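Local coordinates for FBP protein (Leishmania major, PDB 5OEZ) that probably hydrolyses fructose 1,6-bisphosphate to fructose 6-phosphate and phosphate, a magnesium-dependent step of gluconeogenesis, at residues V39-I42 with E43-R47; G220-G223 with K224-P227. One frame throughout, in Å; residues are numbered along the deposited sequence.

How the interactions relate
From the N terminus the chain first reaches interaction 1, in the C-terminal half of the helix spanning residues 27-47. It closes no loop, being a run of four successive i to i+4 bonds within one helix, and this helix packs against helix 72-87 and strands 167-173 and 198-203 in the N-terminal domain. Interaction 2 follows much later, in the C-terminal domain, where residues 220-227 turn the chain from strand 214-216 into helix 227-238. The two contacts lie in series, neither nested nor crossed; the centres of interactions 1 and 2 are about 36 Å apart, and they do not touch. Both reach the third subunit of the tetramer.

Interaction 1. Residues V39-I42 with E43-R47; sequences VKVI and EKNIR
The carbonyls of V39, K40, V41 and I42 receive the N-H groups of E43, K44, N45 and I46, the i to i+4 pattern of an alpha helix. The bond from E43 N to V39 O is 2.9 Å long and that from I46 N to I42 O 3.0 Å, whereas N45 N to V41 O stretches to 3.3 Å. V41 O has a second donor, for the N45 side chain lies beside V41 and places N45 ND2 2.7 Å from V41 O, a weak bond bent to 124°. With CG anti to the N45 carbonyl carbon and beside the backbone N (chi1 -70°), the amide stays close to the preceding turn. V41 CG1 is 3.8 Å from N45 ND2.

This is the last part of helix 27-47, whose first residues, D27 to T29, belong to the AMP site seen in this protein, empty here. I42 and I46, one turn apart, lie side by side, and I42 CG2 meets I46 CD1 at 3.6 Å. Branched aliphatic chains suit this face, which is buried against helix 72-87 and Y173.

Charged residues occupy other faces. R47 NE and R47 NH2 both give weak bonds to E43 OE2, which lies in the guanidinium plane, 3.3 Å from R47 NH2, making an i to i+4 salt bridge; R47 NH1 lies near R47 of the third subunit. The long lysines reach the interface with the second subunit: K40 NZ bonds G197 O of its own chain and pairs with E198 of the second subunit, while K44 NZ pairs with D193 of that subunit.

Interaction 2. Residues G220-G223 with K224-P227; sequences GNYG and KWEP
N221 and Y222 meet K224 and W225 in a short 3-10 turn that leads from strand 214-216 to helix 227-238, and E226 stands at the N-cap position of that helix. Two backbone hydrogen bonds of i to i+3 spacing define the turn: K224 N to N221 O at 2.9 Å, and W225 N to Y222 O at 3.1 Å. In both, the donor sits well above the carbonyl plane, 57° out of it for W225 N, consistent with the tight winding of a 3-10 turn. G223 is exposed between Y222 and K224.

One side-chain contact is polar. The K224 chain, bent at its third torsion (chi3 -104°), passes back along the turn until K224 NZ stands 3.2 Å from N221 OD1, a weak hydrogen bond. A long, flexible lysine suits this partly exposed position, where it also packs on R243 of the third subunit. N221 itself lies near N218, a residue of the fructose 6-phosphate site seen in this protein, empty in this chain, and N218 OD1 accepts a bond from G220 N.

The other contacts are aromatic. Y222 CA sits over one face of the W225 indole, 3.8 Å from the centroid of its six-membered ring and 15° off the normal, a CH-pi contact. N221 O lies over that same face. The flat indole of W225 thus lies against the backbone at N221 and Y222, while F229 meets it edge-to-face. The Y222 and W225 rings are oblique to each other; the Y222 hydroxyl bonds D234 on the following helix, and Y222 CD1 touches W225 CZ3 at 3.5 Å.

Interaction 1. Residues V39-I42 with E43-R47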
loop_
_atom_site.group_PDB
_atom_site.type_symbol
_atom_site.label_atom_id
_atom_site.label_comp_id
_atom_site.label_asym_id
_atom_site.label_seq_id
_atom_site.Cartn_x
_atom_site.Cartn_y
_atom_site.Cartn_z
ATOM N N VAL C 39 12.118 5.457 -9.913
ATOM C CA VAL C 39 10.727 5.775 -10.226
ATOM C C VAL C 39 9.815 5.480 -9.034
ATOM O O VAL C 39 8.924 6.276 -8.731
ATOM C CB VAL C 39 10.267 5.072 -11.517
ATOM C CG1 VAL C 39 8.768 5.216 -11.743
ATOM C CG2 VAL C 39 10.990 5.685 -12.720
ATOM N N LYS C 40 10.065 4.369 -8.355
ATOM C CA LYS C 40 9.242 3.985 -7.210
ATOM C C LYS C 40 9.435 4.910 -6.026
ATOM O O LYS C 40 8.481 5.202 -5.305
ATOM C CB LYS C 40 9.517 2.539 -6.816
ATOM C CG LYS C 40 8.991 1.582 -7.860
ATOM C CD LYS C 40 9.117 0.124 -7.490
ATOM C CE LYS C 40 10.557 -0.326 -7.409
ATOM N NZ LYS C 40 10.580 -1.627 -6.693
ATOM N N VAL C 41 10.672 5.344 -5.813
ATOM C CA VAL C 41 10.976 6.289 -4.752
ATOM C C VAL C 41 10.283 7.628 -5.007
ATOM O O VAL C 41 9.714 8.228 -4.093
ATOM C CB VAL C 41 12.508 6.478 -4.584
ATOM C CG1 VAL C 41 12.830 7.674 -3.690
ATOM C CG2 VAL C 41 13.118 5.218 -3.990
ATOM N N ILE C 42 10.316 8.080 -6.251
ATOM C CA ILE C 42 9.649 9.339 -6.628
ATOM C C ILE C 42 8.129 9.239 -6.481
ATOM O O ILE C 42 7.491 10.165 -6.007
ATOM C CB ILE C 42 10.035 9.758 -8.056
ATOM C CG1 ILE C 42 11.519 10.126 -8.087
ATOM C CG2 ILE C 42 9.175 10.920 -8.531
ATOM C CD1 ILE C 42 12.133 10.078 -9.472
ATOM N N GLU C 43 7.567 8.113 -6.904
ATOM C CA GLU C 43 6.141 7.841 -6.729
ATOM C C GLU C 43 5.714 7.926 -5.255
ATOM O O GLU C 43 4.687 8.532 -4.960
ATOM C CB GLU C 43 5.799 6.451 -7.280
ATOM C CG GLU C 43 4.341 6.251 -7.674
ATOM C CD GLU C 43 3.394 5.973 -6.515
ATOM O OE1 GLU C 43 3.823 5.445 -5.458
ATOM O OE2 GLU C 43 2.189 6.261 -6.688
ATOM N N LYS C 44 6.483 7.300 -4.356
ATOM C CA LYS C 44 6.188 7.337 -2.919
ATOM C C LYS C 44 6.045 8.791 -2.446
ATOM O O LYS C 44 5.054 9.157 -1.787
ATOM C CB LYS C 44 7.280 6.607 -2.107
ATOM C CG LYS C 44 7.291 6.859 -0.593
ATOM C CD LYS C 44 8.687 6.818 0.048
ATOM C CE LYS C 44 9.215 5.452 0.384
ATOM N NZ LYS C 44 9.124 5.112 1.825
ATOM N N ASN C 45 7.024 9.615 -2.803
ATOM C CA ASN C 45 7.024 11.032 -2.407
ATOM C C ASN C 45 5.860 11.828 -2.997
ATOM O O ASN C 45 5.230 12.622 -2.296
ATOM C CB ASN C 45 8.366 11.673 -2.748
ATOM C CG ASN C 45 9.481 11.149 -1.864
ATOM O OD1 ASN C 45 9.532 11.470 -0.684
ATOM N ND2 ASN C 45 10.346 10.310 -2.413
ATOM N N ILE C 46 5.549 11.587 -4.264
ATOM C CA ILE C 46 4.409 12.237 -4.895
ATOM C C ILE C 46 3.091 11.840 -4.212
ATOM O O ILE C 46 2.258 12.701 -3.936
ATOM C CB ILE C 46 4.346 11.961 -6.405
ATOM C CG1 ILE C 46 5.542 12.616 -7.099
ATOM C CG2 ILE C 46 3.072 12.535 -7.017
ATOM C CD1 ILE C 46 5.778 12.135 -8.517
ATOM N N ARG C 47 2.888 10.552 -3.946
ATOM C CA ARG C 47 1.627 10.099 -3.317
ATOM C C ARG C 47 1.310 10.808 -2.008
ATOM O O ARG C 47 0.143 11.110 -1.751
ATOM C CB ARG C 47 1.638 8.605 -3.130
ATOM C CG ARG C 47 0.388 7.914 -2.543
ATOM C CD ARG C 47 -0.815 7.752 -3.509
ATOM N NE ARG C 47 -0.528 7.247 -4.852
ATOM C CZ ARG C 47 -1.450 7.101 -5.813
ATOM N NH1 ARG C 47 -2.733 7.419 -5.603
ATOM N NH2 ARG C 47 -1.088 6.648 -7.006
#

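Interaction 2. Residues G220-G223 with K224-P227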
loop_
_atom_site.group_PDB
_atom_site.type_symbol
_atom_site.label_atom_id
_atom_site.label_comp_id
_atom_site.label_asym_id
_atom_site.label_seq_id
_atom_site.Cartn_x
_atom_site.Cartn_y
_atom_site.Cartn_z
ATOM N N GLY C 220 -2.981 29.875 -25.364
ATOM C CA GLY C 220 -2.671 31.135 -24.724
ATOM C C GLY C 220 -1.535 31.889 -25.399
ATOM O O GLY C 220 -1.517 33.110 -25.367
ATOM N N ASN C 221 -0.594 31.156 -25.999
ATOM C CA ASN C 221 0.562 31.737 -26.694
ATOM C C ASN C 221 0.316 32.122 -28.161
ATOM O O ASN C 221 1.269 32.407 -28.886
ATOM C CB ASN C 221 1.751 30.746 -26.612
ATOM C CG ASN C 221 2.246 30.541 -25.192
ATOM O OD1 ASN C 221 2.199 31.456 -24.373
ATOM N ND2 ASN C 221 2.729 29.343 -24.891
ATOM N N TYR C 222 -0.948 32.119 -28.583
ATOM C CA TYR C 222 -1.354 32.341 -29.969
ATOM C C TYR C 222 -0.635 33.507 -30.636
ATOM O O TYR C 222 -0.083 33.355 -31.720
ATOM C CB TYR C 222 -2.863 32.596 -30.046
ATOM C CG TYR C 222 -3.393 32.712 -31.446
ATOM C CD1 TYR C 222 -3.724 31.570 -32.163
ATOM C CD2 TYR C 222 -3.570 33.955 -32.057
ATOM C CE1 TYR C 222 -4.211 31.652 -33.457
ATOM C CE2 TYR C 222 -4.060 34.052 -33.356
ATOM C CZ TYR C 222 -4.382 32.893 -34.047
ATOM O OH TYR C 222 -4.874 32.930 -35.332
ATOM N N GLY C 223 -0.659 34.666 -29.986
ATOM C CA GLY C 223 -0.068 35.872 -30.535
ATOM C C GLY C 223 1.442 35.859 -30.748
ATOM O O GLY C 223 1.961 36.711 -31.450
ATOM N N LYS C 224 2.143 34.907 -30.138
ATOM C CA LYS C 224 3.582 34.771 -30.249
ATOM C C LYS C 224 4.001 33.765 -31.325
ATOM O O LYS C 224 5.191 33.654 -31.623
ATOM C CB LYS C 224 4.150 34.307 -28.905
ATOM C CG LYS C 224 4.055 35.345 -27.781
ATOM C CD LYS C 224 4.314 34.774 -26.359
ATOM C CE LYS C 224 3.088 34.569 -25.492
ATOM N NZ LYS C 224 3.412 34.397 -24.047
ATOM N N TRP C 225 3.043 33.049 -31.913
ATOM C CA TRP C 225 3.352 32.018 -32.895
ATOM C C TRP C 225 3.669 32.557 -34.280
ATOM O O TRP C 225 3.285 33.664 -34.619
ATOM C CB TRP C 225 2.170 31.073 -33.055
ATOM C CG TRP C 225 1.866 30.238 -31.879
ATOM C CD1 TRP C 225 2.707 29.902 -30.856
ATOM C CD2 TRP C 225 0.627 29.582 -31.616
ATOM N NE1 TRP C 225 2.054 29.095 -29.962
ATOM C CE2 TRP C 225 0.778 28.883 -30.407
ATOM C CE3 TRP C 225 -0.607 29.536 -32.277
ATOM C CZ2 TRP C 225 -0.243 28.133 -29.853
ATOM C CZ3 TRP C 225 -1.620 28.789 -31.724
ATOM C CH2 TRP C 225 -1.434 28.095 -30.526
ATOM N N GLU C 226 4.329 31.725 -35.078
ATOM C CA GLU C 226 4.598 32.002 -36.481
ATOM C C GLU C 226 3.288 31.931 -37.254
ATOM O O GLU C 226 2.426 31.116 -36.913
ATOM C CB GLU C 226 5.590 30.977 -37.060
ATOM C CG GLU C 226 7.002 31.145 -36.525
ATOM C CD GLU C 226 7.987 30.190 -37.176
ATOM O OE1 GLU C 226 7.956 28.976 -36.862
ATOM O OE2 GLU C 226 8.813 30.654 -37.989
ATOM N N PRO C 227 3.129 32.766 -38.292
ATOM C CA PRO C 227 1.856 32.770 -39.037
ATOM C C PRO C 227 1.406 31.411 -39.586
ATOM O O PRO C 227 0.231 31.098 -39.506
ATOM C CB PRO C 227 2.120 33.763 -40.173
ATOM C CG PRO C 227 3.106 34.726 -39.594
ATOM C CD PRO C 227 3.960 33.946 -38.621
#